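Local structure of tyrosine--tRNA ligase (Aeropyrum pernix, 2CYA) at residues Val4-Arg9 against Glu25-Leu30; Asn11-Asn16 against Val207-Pro212; Trp55-Lys60 against Arg281-Ala286. The protein catalyses the ATP-dependent attachment of tyrosine to tRNA(Tyr), probably by way of a tyrosyl-adenylate, and works as a homodimer of class I synthetase subunits. All coordinates share one frame; numbering follows the deposited sequence.

Contact 1: Val4-Arg9 against Glu25-Leu30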
loop_
_atom_site.group_PDB
_atom_site.type_symbol
_atom_site.label_atom_id
_atom_site.label_comp_id
_atom_site.label_asym_id
_atom_site.label_seq_id
_atom_site.Cartn_x
_atom_site.Cartn_y
_atom_site.Cartn_z
ATOM N N VAL A 4 -33.406 1.751 -30.389
ATOM C CA VAL A 4 -32.098 2.418 -30.154
ATOM C C VAL A 4 -32.175 3.481 -29.056
ATOM O O VAL A 4 -31.891 4.662 -29.296
ATOM C CB VAL A 4 -31.560 3.071 -31.454
ATOM C CG1 VAL A 4 -31.163 1.996 -32.449
ATOM C CG2 VAL A 4 -32.627 3.976 -32.069
ATOM N N ASP A 5 -32.573 3.060 -27.855
ATOM C CA ASP A 5 -32.650 3.971 -26.710
ATOM C C ASP A 5 -31.199 4.086 -26.259
ATOM O O ASP A 5 -30.770 5.076 -25.650
ATOM C CB ASP A 5 -33.501 3.365 -25.592
ATOM C CG ASP A 5 -33.748 4.340 -24.456
ATOM O OD1 ASP A 5 -32.790 4.661 -23.718
ATOM O OD2 ASP A 5 -34.904 4.795 -24.307
ATOM N N VAL A 6 -30.454 3.040 -26.598
ATOM C CA VAL A 6 -29.041 2.944 -26.305
ATOM C C VAL A 6 -28.293 4.021 -27.097
ATOM O O VAL A 6 -27.312 4.597 -26.614
ATOM C CB VAL A 6 -28.515 1.548 -26.712
ATOM C CG1 VAL A 6 -26.998 1.538 -26.746
ATOM C CG2 VAL A 6 -29.047 0.498 -25.741
ATOM N N GLU A 7 -28.776 4.298 -28.307
ATOM C CA GLU A 7 -28.134 5.280 -29.164
ATOM C C GLU A 7 -28.083 6.702 -28.598
ATOM O O GLU A 7 -27.056 7.353 -28.683
ATOM C CB GLU A 7 -28.794 5.290 -30.536
ATOM C CG GLU A 7 -27.843 5.728 -31.632
ATOM C CD GLU A 7 -26.479 5.050 -31.512
ATOM O OE1 GLU A 7 -26.435 3.813 -31.309
ATOM O OE2 GLU A 7 -25.448 5.752 -31.624
ATOM N N GLU A 8 -29.174 7.182 -28.015
ATOM C CA GLU A 8 -29.165 8.528 -27.456
ATOM C C GLU A 8 -28.302 8.602 -26.206
ATOM O O GLU A 8 -27.528 9.546 -26.044
ATOM C CB GLU A 8 -30.583 9.008 -27.127
ATOM C CG GLU A 8 -31.445 9.271 -28.354
ATOM C CD GLU A 8 -32.729 10.011 -28.022
ATOM O OE1 GLU A 8 -32.652 11.211 -27.674
ATOM O OE2 GLU A 8 -33.812 9.393 -28.101
ATOM N N ARG A 9 -28.444 7.619 -25.318
ATOM C CA ARG A 9 -27.648 7.590 -24.093
ATOM C C ARG A 9 -26.190 7.547 -24.480
ATOM O O ARG A 9 -25.371 8.283 -23.928
ATOM C CB ARG A 9 -27.975 6.364 -23.245
ATOM C CG ARG A 9 -29.366 6.362 -22.687
ATOM C CD ARG A 9 -29.638 5.072 -21.966
ATOM N NE ARG A 9 -28.999 5.029 -20.655
ATOM C CZ ARG A 9 -28.984 3.950 -19.880
ATOM N NH1 ARG A 9 -29.565 2.829 -20.297
ATOM N NH2 ARG A 9 -28.420 3.996 -18.680
ATOM N N GLU A 25 -18.375 -2.240 -25.520
ATOM C CA GLU A 25 -18.635 -2.610 -24.136
ATOM C C GLU A 25 -19.680 -1.668 -23.525
ATOM O O GLU A 25 -20.610 -2.133 -22.874
ATOM C CB GLU A 25 -17.354 -2.554 -23.311
ATOM C CG GLU A 25 -16.372 -3.701 -23.562
ATOM C CD GLU A 25 -15.047 -3.434 -22.879
ATOM O OE1 GLU A 25 -15.032 -2.611 -21.945
ATOM O OE2 GLU A 25 -14.028 -4.030 -23.264
ATOM N N LEU A 26 -19.527 -0.357 -23.732
ATOM C CA LEU A 26 -20.492 0.607 -23.188
ATOM C C LEU A 26 -21.871 0.341 -23.765
ATOM O O LEU A 26 -22.864 0.358 -23.043
ATOM C CB LEU A 26 -20.083 2.064 -23.510
ATOM C CG LEU A 26 -21.076 3.141 -23.051
ATOM C CD1 LEU A 26 -21.369 3.034 -21.550
ATOM C CD2 LEU A 26 -20.502 4.511 -23.367
ATOM N N LYS A 27 -21.939 0.085 -25.067
ATOM C CA LYS A 27 -23.237 -0.191 -25.675
ATOM C C LYS A 27 -23.849 -1.454 -25.090
ATOM O O LYS A 27 -25.065 -1.537 -24.911
ATOM C CB LYS A 27 -23.109 -0.294 -27.201
ATOM C CG LYS A 27 -22.885 1.063 -27.862
ATOM C CD LYS A 27 -22.552 0.948 -29.340
ATOM C CE LYS A 27 -22.376 2.322 -29.973
ATOM N NZ LYS A 27 -22.035 2.249 -31.427
ATOM N N GLY A 28 -23.007 -2.437 -24.767
ATOM C CA GLY A 28 -23.526 -3.661 -24.177
ATOM C C GLY A 28 -24.075 -3.359 -22.794
ATOM O O GLY A 28 -25.093 -3.918 -22.378
ATOM N N LEU A 29 -23.404 -2.469 -22.065
ATOM C CA LEU A 29 -23.866 -2.094 -20.723
ATOM C C LEU A 29 -25.181 -1.326 -20.846
ATOM O O LEU A 29 -26.156 -1.576 -20.118
ATOM C CB LEU A 29 -22.827 -1.206 -20.012
ATOM C CG LEU A 29 -21.619 -1.883 -19.357
ATOM C CD1 LEU A 29 -20.640 -0.817 -18.813
ATOM C CD2 LEU A 29 -22.122 -2.795 -18.220
ATOM N N LEU A 30 -25.209 -0.374 -21.768
ATOM C CA LEU A 30 -26.435 0.399 -21.955
ATOM C C LEU A 30 -27.594 -0.505 -22.352
ATOM O O LEU A 30 -28.708 -0.347 -21.859
ATOM C CB LEU A 30 -26.226 1.484 -23.019
ATOM C CG LEU A 30 -25.195 2.550 -22.631
ATOM C CD1 LEU A 30 -24.878 3.425 -23.824
ATOM C CD2 LEU A 30 -25.750 3.373 -21.463
#
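The guanidinium of R9, which donates a hydrogen bond from NE to the backbone O of A65, lies with one face against the end of L30. Methyl CD2 of L30 stands 3.6 Å above the guanidinium plane, over its centre, which marks the contact as apolar packing on a flat cation. A bend at chi3 (76°) folds the otherwise extended R9 chain so that its plane meets this methyl, and the two side chains run past one another in opposite senses. R9 NH1 also comes within 3.6 Å of L30 O, an approach that is not a hydrogen bond. Shortening R9 to an alanine would probably remove the flat group lying against L30 CD2 and leave the carbonyl of A65 without its NE donor.

One turn earlier, V6 straddles the backbone and root of L30. Its CG1 reaches L30 CB at 3.8 Å, while CG2 rests beside L30 C at the same distance. V6 CG1 also faces the carbonyl O of K27, 4.1 Å away. K27 NZ and E7 OE1, of opposite charge, are 4.7 Å apart, too far for a direct pair; K27 makes a cation-pi contact with F10.

The axes of segments 5-9 and 25-30 approach to 9.6 Å, with their directions 123° apart; the segments lie on helices 5-14 and 23-32. Beyond this pair, E25 and L29 of helix 23-32 rest on V207 of strand 207-211.

Contact 2: Asn11-Asn16 against Val207-Pro212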
loop_
_atom_site.group_PDB
_atom_site.type_symbol
_atom_site.label_atom_id
_atom_site.label_comp_id
_atom_site.label_asym_id
_atom_site.label_seq_id
_atom_site.Cartn_x
_atom_site.Cartn_y
_atom_site.Cartn_z
ATOM N N ASN A 11 -24.627 8.535 -27.372
ATOM C CA ASN A 11 -24.111 9.795 -27.934
ATOM C C ASN A 11 -23.992 10.876 -26.871
ATOM O O ASN A 11 -23.133 11.744 -26.955
ATOM C CB ASN A 11 -24.993 10.313 -29.068
ATOM C CG ASN A 11 -24.965 9.415 -30.288
ATOM O OD1 ASN A 11 -23.912 8.923 -30.696
ATOM N ND2 ASN A 11 -26.128 9.215 -30.889
ATOM N N ARG A 12 -24.865 10.827 -25.882
ATOM C CA ARG A 12 -24.834 11.795 -24.804
ATOM C C ARG A 12 -23.573 11.563 -23.953
ATOM O O ARG A 12 -22.917 12.509 -23.534
ATOM C CB ARG A 12 -26.086 11.647 -23.943
ATOM C CG ARG A 12 -25.923 12.136 -22.512
ATOM C CD ARG A 12 -26.992 13.138 -22.168
ATOM N NE ARG A 12 -26.849 14.335 -22.996
ATOM C CZ ARG A 12 -27.810 15.237 -23.172
ATOM N NH1 ARG A 12 -28.988 15.076 -22.580
ATOM N NH2 ARG A 12 -27.589 16.303 -23.936
ATOM N N ILE A 13 -23.256 10.297 -23.704
ATOM C CA ILE A 13 -22.076 9.934 -22.927
ATOM C C ILE A 13 -20.806 10.141 -23.750
ATOM O O ILE A 13 -19.805 10.648 -23.239
ATOM C CB ILE A 13 -22.146 8.446 -22.466
ATOM C CG1 ILE A 13 -23.225 8.291 -21.404
ATOM C CG2 ILE A 13 -20.804 7.987 -21.943
ATOM C CD1 ILE A 13 -23.536 6.857 -21.064
ATOM N N ALA A 14 -20.845 9.771 -25.025
ATOM C CA ALA A 14 -19.670 9.898 -25.879
ATOM C C ALA A 14 -19.321 11.310 -26.325
ATOM O O ALA A 14 -18.157 11.602 -26.597
ATOM C CB ALA A 14 -19.820 9.012 -27.109
ATOM N N ARG A 15 -20.322 12.179 -26.401
ATOM C CA ARG A 15 -20.121 13.553 -26.861
ATOM C C ARG A 15 -18.902 14.258 -26.255
ATOM O O ARG A 15 -18.778 14.389 -25.041
ATOM C CB ARG A 15 -21.408 14.376 -26.621
ATOM C CG ARG A 15 -21.406 15.262 -25.382
ATOM C CD ARG A 15 -22.780 15.376 -24.707
ATOM N NE ARG A 15 -23.762 16.083 -25.512
ATOM C CZ ARG A 15 -24.629 16.968 -25.026
ATOM N NH1 ARG A 15 -24.635 17.261 -23.728
ATOM N NH2 ARG A 15 -25.495 17.562 -25.841
ATOM N N ASN A 16 -17.991 14.664 -27.136
ATOM C CA ASN A 16 -16.784 15.393 -26.783
ATOM C C ASN A 16 -15.663 14.654 -26.048
ATOM O O ASN A 16 -14.685 15.266 -25.619
ATOM C CB ASN A 16 -17.167 16.652 -26.011
ATOM C CG ASN A 16 -17.841 17.682 -26.894
ATOM O OD1 ASN A 16 -17.308 18.054 -27.951
ATOM N ND2 ASN A 16 -19.018 18.149 -26.471
ATOM N N VAL A 207 -15.486 0.254 -18.122
ATOM C CA VAL A 207 -15.408 0.946 -19.402
ATOM C C VAL A 207 -14.721 2.279 -19.038
ATOM O O VAL A 207 -15.195 2.989 -18.152
ATOM C CB VAL A 207 -16.812 1.274 -19.949
ATOM C CG1 VAL A 207 -16.699 2.345 -21.030
ATOM C CG2 VAL A 207 -17.490 -0.006 -20.498
ATOM N N ALA A 208 -13.611 2.601 -19.701
ATOM C CA ALA A 208 -12.879 3.835 -19.451
ATOM C C ALA A 208 -13.294 4.965 -20.403
ATOM O O ALA A 208 -13.149 4.831 -21.624
ATOM C CB ALA A 208 -11.354 3.580 -19.589
ATOM N N ILE A 209 -13.777 6.080 -19.849
ATOM C CA ILE A 209 -14.199 7.235 -20.665
ATOM C C ILE A 209 -13.300 8.424 -20.369
ATOM O O ILE A 209 -13.329 8.991 -19.270
ATOM C CB ILE A 209 -15.679 7.632 -20.389
ATOM C CG1 ILE A 209 -16.613 6.491 -20.797
ATOM C CG2 ILE A 209 -16.036 8.909 -21.167
ATOM C CD1 ILE A 209 -18.020 6.642 -20.316
ATOM N N HIS A 210 -12.516 8.815 -21.367
ATOM C CA HIS A 210 -11.564 9.898 -21.210
ATOM C C HIS A 210 -11.915 11.218 -21.889
ATOM O O HIS A 210 -12.212 11.264 -23.092
ATOM C CB HIS A 210 -10.193 9.400 -21.683
ATOM C CG HIS A 210 -9.740 8.165 -20.966
ATOM N ND1 HIS A 210 -9.111 7.117 -21.599
ATOM C CD2 HIS A 210 -9.872 7.794 -19.667
ATOM C CE1 HIS A 210 -8.876 6.153 -20.725
ATOM N NE2 HIS A 210 -9.327 6.539 -19.543
ATOM N N THR A 211 -11.858 12.283 -21.090
ATOM C CA THR A 211 -12.127 13.637 -21.533
ATOM C C THR A 211 -10.813 14.332 -21.912
ATOM O O THR A 211 -9.739 13.968 -21.426
ATOM C CB THR A 211 -12.814 14.445 -20.419
ATOM O OG1 THR A 211 -12.031 14.379 -19.223
ATOM C CG2 THR A 211 -14.194 13.878 -20.147
ATOM N N PRO A 212 -10.885 15.333 -22.801
ATOM C CA PRO A 212 -9.695 16.069 -23.242
ATOM C C PRO A 212 -9.112 16.974 -22.152
ATOM O O PRO A 212 -9.827 17.483 -21.297
ATOM C CB PRO A 212 -10.209 16.862 -24.451
ATOM C CG PRO A 212 -11.635 17.144 -24.073
ATOM C CD PRO A 212 -12.096 15.809 -23.498
#
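In I13, chi1 of -70° puts CG1 beside the backbone N and CG2 beside the carbonyl carbon, where this branch methyl meets CD1 of I209. In I209, chi2 of 168° stretches the longer branch, so that CD1 is the atom that arrives. I13 CG2 and I209 CD1 are 3.5 Å apart, closer than usual carbon-carbon packing, and the side chains cross at about a right angle. Both residues are buried, and the surroundings of I13 are apolar too: L26 and L30 of helix 23-32 and L62 of helix 51-64 also touch its side chain.

The strand side of this contact belongs to the Rossmann-type catalytic domain of class I synthetases. Strand 207-211 lies between antiparallel strand 19-21 and parallel strand 180-184, held by backbone bonds of A208 with V21 and of I209 with A181 and G183. The side chain of I209 is about 10 Å from those of Y39 and Q187, both predicted to bind L-tyrosine, so this packing lies near the predicted tyrosine site, without touching those two residues.

On the other side, helix 5-14 delivers its last turn, in which R15 N bonds to N11 O at 2.9 Å. R15 then leaves helical geometry, and N16 takes a positive phi of 71°, in the left-handed region. With this backbone turn, N16 O comes 3.4 Å from P212 CD. The neighbouring ring carbon, P212 CG, is 3.9 Å from N16 O, so the carbonyl oxygen lies nearer the carbon bonded to the proline nitrogen. R15 itself turns elsewhere, forming salt bridges through NH1 to D61 and through NH2 to D288.

Contact 3: Trp55-Lys60 against Arg281-Ala286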
loop_
_atom_site.group_PDB
_atom_site.type_symbol
_atom_site.label_atom_id
_atom_site.label_comp_id
_atom_site.label_asym_id
_atom_site.label_seq_id
_atom_site.Cartn_x
_atom_site.Cartn_y
_atom_site.Cartn_z
ATOM N N TRP A 55 -14.528 17.987 -17.513
ATOM C CA TRP A 55 -15.011 16.750 -16.912
ATOM C C TRP A 55 -16.277 16.979 -16.073
ATOM O O TRP A 55 -17.089 16.072 -15.909
ATOM C CB TRP A 55 -13.912 16.039 -16.106
ATOM C CG TRP A 55 -13.326 16.757 -14.923
ATOM C CD1 TRP A 55 -12.086 17.334 -14.844
ATOM C CD2 TRP A 55 -13.904 16.860 -13.613
ATOM N NE1 TRP A 55 -11.851 17.780 -13.557
ATOM C CE2 TRP A 55 -12.951 17.501 -12.783
ATOM C CE3 TRP A 55 -15.134 16.463 -13.059
ATOM C CZ2 TRP A 55 -13.187 17.756 -11.428
ATOM C CZ3 TRP A 55 -15.370 16.712 -11.713
ATOM C CH2 TRP A 55 -14.392 17.357 -10.908
ATOM N N MET A 56 -16.481 18.204 -15.579
ATOM C CA MET A 56 -17.692 18.473 -14.808
ATOM C C MET A 56 -18.912 18.370 -15.743
ATOM O O MET A 56 -19.937 17.814 -15.379
ATOM C CB MET A 56 -17.621 19.856 -14.153
ATOM C CG MET A 56 -16.589 19.956 -13.027
ATOM S SD MET A 56 -16.410 21.652 -12.411
ATOM C CE MET A 56 -15.168 21.435 -11.070
ATOM N N TYR A 57 -18.785 18.888 -16.958
ATOM C CA TYR A 57 -19.882 18.824 -17.926
ATOM C C TYR A 57 -20.149 17.369 -18.303
ATOM O O TYR A 57 -21.296 16.980 -18.561
ATOM C CB TYR A 57 -19.540 19.628 -19.191
ATOM C CG TYR A 57 -19.430 21.128 -18.964
ATOM C CD1 TYR A 57 -20.239 21.779 -18.016
ATOM C CD2 TYR A 57 -18.567 21.905 -19.732
ATOM C CE1 TYR A 57 -20.187 23.150 -17.847
ATOM C CE2 TYR A 57 -18.511 23.288 -19.575
ATOM C CZ TYR A 57 -19.326 23.908 -18.632
ATOM O OH TYR A 57 -19.281 25.284 -18.495
ATOM N N LYS A 58 -19.086 16.567 -18.340
ATOM C CA LYS A 58 -19.223 15.165 -18.682
ATOM C C LYS A 58 -19.954 14.450 -17.542
ATOM O O LYS A 58 -20.758 13.553 -17.784
ATOM C CB LYS A 58 -17.850 14.548 -18.956
ATOM C CG LYS A 58 -17.870 13.158 -19.575
ATOM C CD LYS A 58 -18.896 13.005 -20.719
ATOM C CE LYS A 58 -18.676 13.997 -21.855
ATOM N NZ LYS A 58 -19.725 13.797 -22.912
ATOM N N VAL A 59 -19.695 14.859 -16.301
ATOM C CA VAL A 59 -20.392 14.258 -15.169
ATOM C C VAL A 59 -21.875 14.530 -15.404
ATOM O O VAL A 59 -22.719 13.640 -15.270
ATOM C CB VAL A 59 -19.954 14.883 -13.824
ATOM C CG1 VAL A 59 -20.819 14.337 -12.689
ATOM C CG2 VAL A 59 -18.474 14.562 -13.563
ATOM N N LYS A 60 -22.190 15.767 -15.770
ATOM C CA LYS A 60 -23.578 16.137 -16.053
ATOM C C LYS A 60 -24.162 15.213 -17.123
ATOM O O LYS A 60 -25.275 14.727 -16.958
ATOM C CB LYS A 60 -23.679 17.589 -16.530
ATOM C CG LYS A 60 -25.115 17.984 -16.909
ATOM C CD LYS A 60 -25.270 19.497 -17.084
ATOM C CE LYS A 60 -26.691 19.854 -17.543
ATOM N NZ LYS A 60 -27.058 21.281 -17.269
ATOM N N ARG A 281 -14.098 24.883 -28.257
ATOM C CA ARG A 281 -14.707 23.593 -28.510
ATOM C C ARG A 281 -15.194 22.821 -27.270
ATOM O O ARG A 281 -16.338 22.364 -27.223
ATOM C CB ARG A 281 -13.733 22.699 -29.280
ATOM C CG ARG A 281 -14.342 21.339 -29.609
ATOM C CD ARG A 281 -13.344 20.380 -30.241
ATOM N NE ARG A 281 -13.949 19.073 -30.468
ATOM C CZ ARG A 281 -13.295 18.010 -30.927
ATOM N NH1 ARG A 281 -12.002 18.095 -31.212
ATOM N NH2 ARG A 281 -13.934 16.857 -31.087
ATOM N N TYR A 282 -14.327 22.681 -26.277
ATOM C CA TYR A 282 -14.657 21.890 -25.099
ATOM C C TYR A 282 -15.430 22.559 -23.976
ATOM O O TYR A 282 -16.078 21.881 -23.185
ATOM C CB TYR A 282 -13.379 21.269 -24.542
ATOM C CG TYR A 282 -12.698 20.347 -25.534
ATOM C CD1 TYR A 282 -13.437 19.395 -26.238
ATOM C CD2 TYR A 282 -11.323 20.433 -25.782
ATOM C CE1 TYR A 282 -12.830 18.552 -27.163
ATOM C CE2 TYR A 282 -10.712 19.597 -26.710
ATOM C CZ TYR A 282 -11.477 18.654 -27.392
ATOM O OH TYR A 282 -10.889 17.762 -28.264
ATOM N N ILE A 283 -15.361 23.879 -23.904
ATOM C CA ILE A 283 -16.056 24.601 -22.873
ATOM C C ILE A 283 -17.204 25.484 -23.394
ATOM O O ILE A 283 -18.346 25.334 -22.963
ATOM C CB ILE A 283 -15.065 25.457 -22.073
ATOM C CG1 ILE A 283 -14.048 24.551 -21.376
ATOM C CG2 ILE A 283 -15.810 26.294 -21.061
ATOM C CD1 ILE A 283 -12.979 25.303 -20.630
ATOM N N LEU A 284 -16.925 26.384 -24.335
ATOM C CA LEU A 284 -17.985 27.272 -24.817
ATOM C C LEU A 284 -19.068 26.541 -25.603
ATOM O O LEU A 284 -20.247 26.685 -25.294
ATOM C CB LEU A 284 -17.400 28.431 -25.632
ATOM C CG LEU A 284 -16.376 29.338 -24.921
ATOM C CD1 LEU A 284 -15.899 30.410 -25.905
ATOM C CD2 LEU A 284 -16.984 30.001 -23.665
ATOM N N PHE A 285 -18.692 25.738 -26.593
ATOM C CA PHE A 285 -19.704 25.008 -27.361
ATOM C C PHE A 285 -20.213 23.734 -26.671
ATOM O O PHE A 285 -21.012 22.981 -27.233
ATOM C CB PHE A 285 -19.181 24.668 -28.757
ATOM C CG PHE A 285 -19.268 25.818 -29.727
ATOM C CD1 PHE A 285 -18.189 26.677 -29.914
ATOM C CD2 PHE A 285 -20.441 26.057 -30.427
ATOM C CE1 PHE A 285 -18.282 27.758 -30.790
ATOM C CE2 PHE A 285 -20.543 27.132 -31.297
ATOM C CZ PHE A 285 -19.463 27.981 -31.480
ATOM N N ALA A 286 -19.739 23.486 -25.453
ATOM C CA ALA A 286 -20.191 22.325 -24.704
ATOM C C ALA A 286 -21.667 22.585 -24.394
ATOM O O ALA A 286 -22.466 21.658 -24.281
ATOM C CB ALA A 286 -19.395 22.195 -23.406
HETATM O O HOH W 1 -19.961 26.274 -20.960
#
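Y57 of helix 51-64 meets the end of helix 275-284 through CD2 and CE2 of its ring, joining the Rossmann-type catalytic domain to the helical part of the chain that follows the KMSKS region. H49, just before helix 51-64, and W52, in its first turn, are inferred ATP-binding residues at the place of the class I HIGH signature. With chi1 at -66°, the Y57 ring leans off its helix toward Y282, I283 and A286.

Y282 offers its backbone: its O lies near the plane of the Y57 ring, at the edge, 4.3 Å from CD2, whereas the ring of Y282 leads away. I283 contributes most of the polar character. Its O approaches Y57 CE2 obliquely at 4.0 Å and accepts a bond of 2.7 Å from a water. The same water lies 2.7 Å from Y57 OH, bridging the phenol to the carbonyl. The side chain of I283 adds a looser apolar contact, CG2 to Y57 CE2. The side chain of L284 points away from Y57 and packs on S333 and V337 of helix 323-346; V337 also touches Y57. A286 N gives a weak bond to I283 O, and the A286 methyl closes on the ring obliquely, with CB 3.8 Å from Y57 CD2 and 4.1 Å from Y57 CE2.

Overall arrangement
Contacts 1 and 2 share helix 5-14 and lie with centres 13 Å apart. They touch where L26 CD2 packs on I13 CG2 at 3.8 Å and L29 CD1 on V207 CG2 at 3.7 Å. Contact 3 is centred 11 Å from contact 2 and joined to it at two points: K58 NZ probably bonds I13 O at 3.2 Å, and P212 CB meets Y282 CE2 at 3.6 Å. Contacts 1 and 3 do not touch, their nearest atoms being about 8 Å apart. Contact 1 is remote from the annotated sites, whereas the side chain of I283 in contact 3 comes within about 8 Å of those of H49 and W52, inferred to bind ATP.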